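Local coordinates for protein structure-specific endonuclease subunit SLX1 (Candida glabrata, PDB 4XLG) that probably cuts branched DNA as the catalytic subunit of the SLX1-SLX4 endonuclease, nicking one strand of duplex near junctions with single-stranded DNA during repair and recombination, at residues B[9-14]-B[73-78]; B[209-214]-B[239-244]; B[251-256]-B[290-295]. The protein carries 1 engineered substitution. One frame throughout, in Å; residues are numbered along the deposited sequence. Where two conformers were deposited one is given.

Contact 1: residues B[9-14]-B[73-78]; sequences DFYGCY and IAALQF
A75 on helix 72-84 sits over the start of strand 12-18 and puts its methyl between two side chains that rise from residues 9-14. On one flank the Y11 ring comes in obliquely, and its CD1 lies 3.4 Å from A75 CB; CE1 follows at 4.0 Å. On the other flank is C13, modelled in two positions. In the one described here SG comes nearest to A75 O, at 3.0 Å, a short approach that depends on the conformer chosen. F78, three residues after A75, closes that side: with CG anti to the backbone N (chi1 -168°), its ring lies beside the cysteine, CD1 3.8 Å from C13 SG. For this conformer the sulfur is 5.0 Å from the F78 ring centroid and 66° off its normal, an oblique sulfur-aromatic contact. F69 and F123 add edge-to-face rings around F78. Against this tight core stands a looser outer rim, where Y11 and L76 are partly exposed; L76 points away and only its end comes nearer. I73 and Q77 leave the helix on the side away from the strand and touch the partner protein chain instead. C13 also pairs through its backbone with V66, while Y14 OH bonds H40 and R36. A helix lying on the strand that carries a G-x-Y triad, here G12-C13-Y14, is the arrangement of the GIY-YIG nuclease domain.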
loop_
_atom_site.group_PDB
_atom_site.type_symbol
_atom_site.label_atom_id
_atom_site.label_comp_id
_atom_site.label_asym_id
_atom_site.label_seq_id
_atom_site.Cartn_x
_atom_site.Cartn_y
_atom_site.Cartn_z
ATOM N N ASP B 9 -2.240 1.746 9.665
ATOM C CA ASP B 9 -3.685 1.898 9.543
ATOM C C ASP B 9 -4.035 2.705 8.308
ATOM O O ASP B 9 -5.009 2.421 7.637
ATOM C CB ASP B 9 -4.264 2.595 10.811
ATOM C CG ASP B 9 -3.954 1.806 12.079
ATOM O OD1 ASP B 9 -3.778 0.546 12.026
ATOM O OD2 ASP B 9 -3.821 2.421 13.138
ATOM N N PHE B 10 -3.288 3.776 8.083
ATOM C CA PHE B 10 -3.444 4.584 6.889
ATOM C C PHE B 10 -2.114 5.170 6.503
ATOM O O PHE B 10 -1.422 5.729 7.347
ATOM C CB PHE B 10 -4.461 5.743 7.137
ATOM C CG PHE B 10 -4.784 6.525 5.855
ATOM C CD1 PHE B 10 -3.965 7.568 5.403
ATOM C CD2 PHE B 10 -5.860 6.123 5.094
ATOM C CE1 PHE B 10 -4.249 8.250 4.154
ATOM C CE2 PHE B 10 -6.196 6.810 3.861
ATOM C CZ PHE B 10 -5.384 7.865 3.409
ATOM N N TYR B 11 -1.723 5.046 5.233
ATOM C CA TYR B 11 -0.532 5.788 4.816
ATOM C C TYR B 11 -0.804 6.072 3.344
ATOM O O TYR B 11 -1.075 5.129 2.570
ATOM C CB TYR B 11 0.789 4.973 5.023
ATOM C CG TYR B 11 1.922 5.897 5.464
ATOM C CD1 TYR B 11 2.487 6.851 4.537
ATOM C CD2 TYR B 11 2.350 5.909 6.775
ATOM C CE1 TYR B 11 3.491 7.750 4.976
ATOM C CE2 TYR B 11 3.345 6.776 7.206
ATOM C CZ TYR B 11 3.878 7.700 6.297
ATOM O OH TYR B 11 4.853 8.556 6.765
ATOM N N GLY B 12 -0.722 7.342 2.945
ATOM C CA GLY B 12 -1.138 7.649 1.587
ATOM C C GLY B 12 -0.165 8.641 0.964
ATOM O O GLY B 12 0.494 9.423 1.658
ATOM N N CYS B 13 -0.085 8.573 -0.360
ATOM C CA CYS B 13 0.666 9.550 -1.167
ATOM C C CYS B 13 -0.350 10.428 -1.881
ATOM O O CYS B 13 -1.141 9.917 -2.664
ATOM C CB CYS B 13 1.522 8.878 -2.241
ATOM S SG CYS B 13 2.944 7.986 -1.635
ATOM N N TYR B 14 -0.279 11.736 -1.642
ATOM C CA TYR B 14 -1.320 12.663 -2.095
ATOM C C TYR B 14 -0.808 13.616 -3.128
ATOM O O TYR B 14 0.388 13.931 -3.215
ATOM C CB TYR B 14 -1.911 13.472 -0.914
ATOM C CG TYR B 14 -0.833 14.222 -0.081
ATOM C CD1 TYR B 14 -0.422 15.526 -0.425
ATOM C CD2 TYR B 14 -0.215 13.587 1.040
ATOM C CE1 TYR B 14 0.546 16.200 0.330
ATOM C CE2 TYR B 14 0.735 14.270 1.832
ATOM C CZ TYR B 14 1.104 15.595 1.432
ATOM O OH TYR B 14 2.047 16.241 2.161
ATOM N N ILE B 73 7.904 3.077 4.410
ATOM C CA ILE B 73 8.985 2.973 3.420
ATOM C C ILE B 73 8.389 2.851 2.014
ATOM O O ILE B 73 8.847 3.493 1.068
ATOM C CB ILE B 73 9.902 1.735 3.676
ATOM C CG1 ILE B 73 10.613 1.868 5.022
ATOM C CG2 ILE B 73 10.923 1.573 2.529
ATOM C CD1 ILE B 73 11.357 3.186 5.156
ATOM N N ALA B 74 7.439 1.937 1.858
ATOM C CA ALA B 74 6.806 1.754 0.524
ATOM C C ALA B 74 6.118 3.004 0.019
ATOM O O ALA B 74 6.177 3.305 -1.180
ATOM C CB ALA B 74 5.778 0.584 0.561
ATOM N N ALA B 75 5.417 3.728 0.904
ATOM C CA ALA B 75 4.758 4.983 0.493
ATOM C C ALA B 75 5.807 5.977 0.006
ATOM O O ALA B 75 5.609 6.704 -0.952
ATOM C CB ALA B 75 3.969 5.600 1.689
ATOM N N LEU B 76 6.920 6.065 0.734
ATOM C CA LEU B 76 7.974 7.024 0.319
ATOM C C LEU B 76 8.589 6.615 -1.019
ATOM O O LEU B 76 8.952 7.450 -1.850
ATOM C CB LEU B 76 9.097 7.071 1.380
ATOM C CG LEU B 76 8.666 7.781 2.673
ATOM C CD1 LEU B 76 9.670 7.554 3.837
ATOM C CD2 LEU B 76 8.448 9.267 2.381
ATOM N N GLN B 77 8.773 5.319 -1.216
ATOM C CA GLN B 77 9.245 4.854 -2.527
ATOM C C GLN B 77 8.322 5.311 -3.646
ATOM O O GLN B 77 8.809 5.771 -4.698
ATOM C CB GLN B 77 9.378 3.328 -2.572
ATOM C CG GLN B 77 10.470 2.818 -1.667
ATOM C CD GLN B 77 10.432 1.309 -1.574
ATOM O OE1 GLN B 77 9.451 0.730 -1.123
ATOM N NE2 GLN B 77 11.482 0.669 -2.056
ATOM N N PHE B 78 7.021 5.159 -3.431
ATOM C CA PHE B 78 6.026 5.614 -4.429
ATOM C C PHE B 78 6.093 7.113 -4.596
ATOM O O PHE B 78 6.157 7.642 -5.706
ATOM C CB PHE B 78 4.617 5.196 -3.975
ATOM C CG PHE B 78 3.581 5.352 -5.022
ATOM C CD1 PHE B 78 2.931 6.568 -5.189
ATOM C CD2 PHE B 78 3.190 4.270 -5.781
ATOM C CE1 PHE B 78 1.910 6.703 -6.141
ATOM C CE2 PHE B 78 2.186 4.395 -6.736
ATOM C CZ PHE B 78 1.543 5.627 -6.923
#

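Contact 2: residues B[209-214]-B[239-244]; sequences KEKIDT and FAFCRD. With ZN (zinc ion), chain D.
I212, near the C-terminal end of the long helix 176-213, lays its side chain against the rings of F239 and F241, which project from strand 239-241 toward the helix. From CB the chain divides. The CG2 branch brushes F239, 4.1 Å from CE2. The other branch carries most of the contact: with CG1 anti to the carbonyl carbon (chi1 -65°), CG1 arrives in the plane of the F241 ring at its edge, 3.7 Å from CZ, and lies 4.0 Å from F239 CD2. The tip, CD1, touches both phenylalanines, 3.7 Å from F239 CD2 and 3.8 Å from F241 CZ. K211 works beside it, its aliphatic stem running past F241 in the opposite sense so that CD comes 3.9 Å from CD2; its ammonium group goes on to T245 O. Y208 stacks on the F241 ring. F241 directly precedes C242, whose SG binds a zinc ion at 2.4 Å; D244 N donates a hydrogen bond to C242 SG, 3.3 Å and nearly straight at 159°. F239 reaches instead toward H252 of the second zinc site. With C247, C279 and C282 completing the first, this is the Cys4 centre of an SLX1-type, RING-like finger.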
loop_
_atom_site.group_PDB
_atom_site.type_symbol
_atom_site.label_atom_id
_atom_site.label_comp_id
_atom_site.label_asym_id
_atom_site.label_seq_id
_atom_site.Cartn_x
_atom_site.Cartn_y
_atom_site.Cartn_z
ATOM N N LYS B 209 -11.019 -10.472 15.972
ATOM C CA LYS B 209 -10.593 -10.765 17.339
ATOM C C LYS B 209 -11.625 -11.634 18.040
ATOM O O LYS B 209 -11.266 -12.568 18.785
ATOM C CB LYS B 209 -10.351 -9.455 18.129
ATOM C CG LYS B 209 -10.021 -9.715 19.621
ATOM C CD LYS B 209 -9.748 -8.421 20.393
ATOM C CE LYS B 209 -9.498 -8.708 21.887
ATOM N NZ LYS B 209 -8.639 -9.937 22.051
ATOM N N GLU B 210 -12.908 -11.337 17.816
ATOM C CA GLU B 210 -13.957 -12.167 18.396
ATOM C C GLU B 210 -13.888 -13.596 17.877
ATOM O O GLU B 210 -14.116 -14.535 18.628
ATOM C CB GLU B 210 -15.346 -11.574 18.121
ATOM N N LYS B 211 -13.578 -13.772 16.592
ATOM C CA LYS B 211 -13.441 -15.114 16.041
ATOM C C LYS B 211 -12.319 -15.857 16.745
ATOM O O LYS B 211 -12.468 -17.008 17.060
ATOM C CB LYS B 211 -13.164 -15.088 14.525
ATOM C CG LYS B 211 -14.335 -14.596 13.693
ATOM C CD LYS B 211 -13.892 -14.435 12.239
ATOM C CE LYS B 211 -14.907 -13.668 11.406
ATOM N NZ LYS B 211 -15.879 -14.627 10.862
ATOM N N ILE B 212 -11.194 -15.189 16.976
ATOM C CA ILE B 212 -10.047 -15.836 17.618
ATOM C C ILE B 212 -10.412 -16.194 19.065
ATOM O O ILE B 212 -10.280 -17.343 19.489
ATOM C CB ILE B 212 -8.805 -14.921 17.620
ATOM C CG1 ILE B 212 -8.333 -14.660 16.197
ATOM C CG2 ILE B 212 -7.644 -15.577 18.354
ATOM C CD1 ILE B 212 -7.309 -13.523 16.131
ATOM N N ASP B 213 -10.908 -15.181 19.785
ATOM C CA ASP B 213 -11.348 -15.298 21.177
ATOM C C ASP B 213 -12.298 -16.449 21.459
ATOM O O ASP B 213 -12.219 -17.072 22.535
ATOM C CB ASP B 213 -12.012 -13.997 21.630
ATOM C CG ASP B 213 -11.019 -12.911 21.897
ATOM O OD1 ASP B 213 -9.806 -13.200 21.813
ATOM O OD2 ASP B 213 -11.445 -11.774 22.201
ATOM N N THR B 214 -13.221 -16.762 20.549
ATOM C CA THR B 214 -14.081 -17.937 20.828
ATOM C C THR B 214 -13.286 -19.246 21.047
ATOM O O THR B 214 -13.747 -20.175 21.745
ATOM C CB THR B 214 -15.074 -18.193 19.695
ATOM O OG1 THR B 214 -14.382 -18.729 18.550
ATOM C CG2 THR B 214 -15.787 -16.911 19.331
ATOM N N PHE B 239 -2.760 -15.232 11.910
ATOM C CA PHE B 239 -3.939 -15.830 11.318
ATOM C C PHE B 239 -4.340 -15.073 10.063
ATOM O O PHE B 239 -3.949 -13.920 9.875
ATOM C CB PHE B 239 -5.088 -15.826 12.293
ATOM C CG PHE B 239 -4.755 -16.501 13.591
ATOM C CD1 PHE B 239 -4.393 -17.842 13.612
ATOM C CD2 PHE B 239 -4.752 -15.789 14.772
ATOM C CE1 PHE B 239 -4.063 -18.489 14.819
ATOM C CE2 PHE B 239 -4.449 -16.420 15.986
ATOM C CZ PHE B 239 -4.086 -17.769 16.010
ATOM N N ALA B 240 -5.129 -15.736 9.233
ATOM C CA ALA B 240 -5.634 -15.167 7.992
ATOM C C ALA B 240 -7.141 -15.347 7.978
ATOM O O ALA B 240 -7.658 -16.410 8.389
ATOM C CB ALA B 240 -4.990 -15.850 6.767
ATOM N N PHE B 241 -7.845 -14.302 7.541
ATOM C CA PHE B 241 -9.304 -14.288 7.518
ATOM C C PHE B 241 -9.799 -13.878 6.151
ATOM O O PHE B 241 -9.129 -13.120 5.453
ATOM C CB PHE B 241 -9.878 -13.300 8.547
ATOM C CG PHE B 241 -9.410 -13.540 9.946
ATOM C CD1 PHE B 241 -8.176 -13.066 10.370
ATOM C CD2 PHE B 241 -10.207 -14.246 10.832
ATOM C CE1 PHE B 241 -7.753 -13.283 11.666
ATOM C CE2 PHE B 241 -9.798 -14.464 12.140
ATOM C CZ PHE B 241 -8.567 -13.991 12.548
ATOM N N CYS B 242 -11.006 -14.295 5.807
ATOM C CA CYS B 242 -11.625 -13.781 4.605
ATOM C C CYS B 242 -11.961 -12.309 4.810
ATOM O O CYS B 242 -12.315 -11.896 5.930
ATOM C CB CYS B 242 -12.890 -14.562 4.248
ATOM S SG CYS B 242 -13.589 -13.945 2.644
ATOM N N ARG B 243 -11.849 -11.514 3.748
ATOM C CA ARG B 243 -12.220 -10.106 3.835
ATOM C C ARG B 243 -13.712 -9.941 4.078
ATOM O O ARG B 243 -14.141 -8.916 4.582
ATOM C CB ARG B 243 -11.817 -9.347 2.566
ATOM C CG ARG B 243 -12.647 -9.676 1.336
ATOM C CD ARG B 243 -12.242 -8.679 0.237
ATOM N NE ARG B 243 -12.827 -8.950 -1.075
ATOM C CZ ARG B 243 -13.965 -8.409 -1.512
ATOM N NH1 ARG B 243 -14.653 -7.578 -0.730
ATOM N NH2 ARG B 243 -14.415 -8.701 -2.727
ATOM N N ASP B 244 -14.507 -10.941 3.707
ATOM C CA ASP B 244 -15.925 -10.934 4.039
ATOM C C ASP B 244 -16.073 -11.442 5.489
ATOM O O ASP B 244 -15.898 -12.637 5.750
ATOM C CB ASP B 244 -16.705 -11.808 3.046
ATOM C CG ASP B 244 -18.199 -11.892 3.349
ATOM O OD1 ASP B 244 -18.653 -11.450 4.425
ATOM O OD2 ASP B 244 -18.928 -12.449 2.496
HETATM ZN ZN ZN D . -14.539 -16.093 1.989
#

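Contact 3: residues B[251-256]-B[290-295]; sequences SHLACA and DVIYYS. With ZN (zinc ion), chain C.
The RING-like zinc finger of SLX1 packs here against the C-terminal helix 288-299, and L253 is the residue that reaches across. It opens helix 253-260 directly after H252, a ligand of the zinc ion held by three cysteines and one histidine. CG of L253 is anti to the backbone N (chi1 -174°), which carries both methyls out toward the facing helix. There CD2 meets I292 CD1 at 3.7 Å, the two side chains crossing at about a right angle, while CD1 touches V291 CG1 at 4.0 Å. S295 OG lies 3.6 Å from L253 CD2; it bonds to F239 O and merely packs on the leucine methyl. All four residues are buried, and L253 and I292 also pack on the partner protein chain. On the far side of the short helix the metal takes H252 ND1 at 2.2 Å and C255 SG at 2.4 Å, with C219 and C222 as the remaining ligands. H252 is also the N-cap, and its carbonyl oxygen accepts two bonds: one from A256 N, the first turn of the helix, and one from S251 OG, 3.0 Å from H252 O and 61° out of the carbonyl plane.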
loop_
_atom_site.group_PDB
_atom_site.type_symbol
_atom_site.label_atom_id
_atom_site.label_comp_id
_atom_site.label_asym_id
_atom_site.label_seq_id
_atom_site.Cartn_x
_atom_site.Cartn_y
_atom_site.Cartn_z
ATOM N N SER B 251 -7.667 -19.317 8.835
ATOM C CA SER B 251 -6.540 -20.262 8.809
ATOM C C SER B 251 -5.324 -19.672 9.549
ATOM O O SER B 251 -5.302 -18.484 9.887
ATOM C CB SER B 251 -6.143 -20.592 7.350
ATOM O OG SER B 251 -5.571 -19.428 6.761
ATOM N N HIS B 252 -4.308 -20.494 9.773
ATOM C CA HIS B 252 -2.975 -19.968 10.068
ATOM C C HIS B 252 -2.491 -19.202 8.865
ATOM O O HIS B 252 -2.700 -19.659 7.743
ATOM C CB HIS B 252 -2.017 -21.132 10.420
ATOM C CG HIS B 252 -2.381 -21.808 11.702
ATOM N ND1 HIS B 252 -2.766 -23.126 11.769
ATOM C CD2 HIS B 252 -2.476 -21.326 12.966
ATOM C CE1 HIS B 252 -3.081 -23.433 13.015
ATOM N NE2 HIS B 252 -2.917 -22.353 13.759
ATOM N N LEU B 253 -1.820 -18.064 9.077
ATOM C CA LEU B 253 -1.232 -17.328 7.963
ATOM C C LEU B 253 -0.261 -18.215 7.160
ATOM O O LEU B 253 -0.278 -18.211 5.911
ATOM C CB LEU B 253 -0.486 -16.082 8.453
ATOM C CG LEU B 253 0.053 -15.165 7.335
ATOM C CD1 LEU B 253 -1.070 -14.638 6.403
ATOM C CD2 LEU B 253 0.871 -13.987 7.921
ATOM N N ALA B 254 0.592 -18.957 7.864
ATOM C CA ALA B 254 1.534 -19.848 7.168
ATOM C C ALA B 254 0.809 -20.876 6.323
ATOM O O ALA B 254 1.256 -21.207 5.215
ATOM C CB ALA B 254 2.468 -20.562 8.156
ATOM N N CYS B 255 -0.292 -21.407 6.846
ATOM C CA CYS B 255 -1.055 -22.403 6.105
ATOM C C CYS B 255 -1.706 -21.811 4.847
ATOM O O CYS B 255 -1.728 -22.456 3.792
ATOM C CB CYS B 255 -2.105 -23.036 7.019
ATOM S SG CYS B 255 -1.265 -24.020 8.308
ATOM N N ALA B 256 -2.256 -20.605 4.972
ATOM C CA ALA B 256 -2.874 -19.944 3.839
ATOM C C ALA B 256 -1.791 -19.648 2.797
ATOM O O ALA B 256 -1.967 -19.915 1.601
ATOM C CB ALA B 256 -3.566 -18.666 4.274
ATOM N N ASP B 290 -4.059 -6.539 2.787
ATOM C CA ASP B 290 -5.085 -6.440 3.814
ATOM C C ASP B 290 -5.033 -7.672 4.739
ATOM O O ASP B 290 -5.213 -7.546 5.937
ATOM C CB ASP B 290 -6.489 -6.330 3.216
ATOM C CG ASP B 290 -6.789 -4.944 2.663
ATOM O OD1 ASP B 290 -6.041 -3.981 2.948
ATOM O OD2 ASP B 290 -7.766 -4.823 1.914
ATOM N N VAL B 291 -4.810 -8.855 4.154
ATOM C CA VAL B 291 -4.673 -10.064 4.970
ATOM C C VAL B 291 -3.544 -9.891 5.988
ATOM O O VAL B 291 -3.703 -10.187 7.194
ATOM C CB VAL B 291 -4.407 -11.314 4.071
ATOM C CG1 VAL B 291 -4.156 -12.551 4.940
ATOM C CG2 VAL B 291 -5.625 -11.555 3.180
ATOM N N ILE B 292 -2.409 -9.366 5.525
ATOM C CA ILE B 292 -1.285 -9.143 6.416
ATOM C C ILE B 292 -1.559 -8.054 7.438
ATOM O O ILE B 292 -1.142 -8.148 8.625
ATOM C CB ILE B 292 -0.033 -8.753 5.599
ATOM C CG1 ILE B 292 0.375 -9.933 4.638
ATOM C CG2 ILE B 292 1.139 -8.465 6.537
ATOM C CD1 ILE B 292 0.613 -11.342 5.372
ATOM N N TYR B 293 -2.242 -7.002 6.987
ATOM C CA TYR B 293 -2.592 -5.907 7.911
ATOM C C TYR B 293 -3.306 -6.466 9.152
ATOM O O TYR B 293 -2.884 -6.246 10.286
ATOM C CB TYR B 293 -3.484 -4.853 7.252
ATOM C CG TYR B 293 -4.044 -3.872 8.279
ATOM C CD1 TYR B 293 -3.249 -2.812 8.764
ATOM C CD2 TYR B 293 -5.333 -4.056 8.809
ATOM C CE1 TYR B 293 -3.741 -1.937 9.787
ATOM C CE2 TYR B 293 -5.844 -3.196 9.819
ATOM C CZ TYR B 293 -5.030 -2.143 10.292
ATOM O OH TYR B 293 -5.503 -1.314 11.230
ATOM N N TYR B 294 -4.351 -7.248 8.928
ATOM C CA TYR B 294 -5.095 -7.718 10.084
ATOM C C TYR B 294 -4.303 -8.786 10.856
ATOM O O TYR B 294 -4.369 -8.850 12.090
ATOM C CB TYR B 294 -6.447 -8.271 9.641
ATOM C CG TYR B 294 -7.370 -7.158 9.181
ATOM C CD1 TYR B 294 -7.925 -6.267 10.112
ATOM C CD2 TYR B 294 -7.657 -6.984 7.830
ATOM C CE1 TYR B 294 -8.756 -5.210 9.701
ATOM C CE2 TYR B 294 -8.499 -5.948 7.400
ATOM C CZ TYR B 294 -9.018 -5.047 8.332
ATOM O OH TYR B 294 -9.873 -4.032 7.935
ATOM N N SER B 295 -3.581 -9.619 10.113
ATOM C CA SER B 295 -2.830 -10.706 10.706
ATOM C C SER B 295 -1.848 -10.187 11.737
ATOM O O SER B 295 -1.816 -10.626 12.892
ATOM C CB SER B 295 -2.076 -11.510 9.607
ATOM O OG SER B 295 -1.577 -12.689 10.221
HETATM ZN ZN ZN C . -3.069 -24.266 9.906
#

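Contact 2 joins the zinc finger to the long helix 176-213, while contact 3 joins helix 253-260 of the finger to helix 288-299; their centres are 10 Å apart. Strand 239-241 of contact 2 pairs with strand 250-252 of contact 3 (A240 N to S251 O, 2.8 Å), and the bond from S295 OG to F239 O, 2.7 Å, ties them again. Their zinc ions lie 16.2 Å apart; ligand pairs alternate along the chain between the two metals, the cross-brace order of RING fingers. Contact 1 belongs to the nuclease domain, its centre 22 Å from that of contact 3 and 27 Å from that of contact 2. Even so, the domains meet directly: D9 OD1 of contact 1 and Y293 OH of contact 3 are 2.7 Å apart, a probable hydrogen bond.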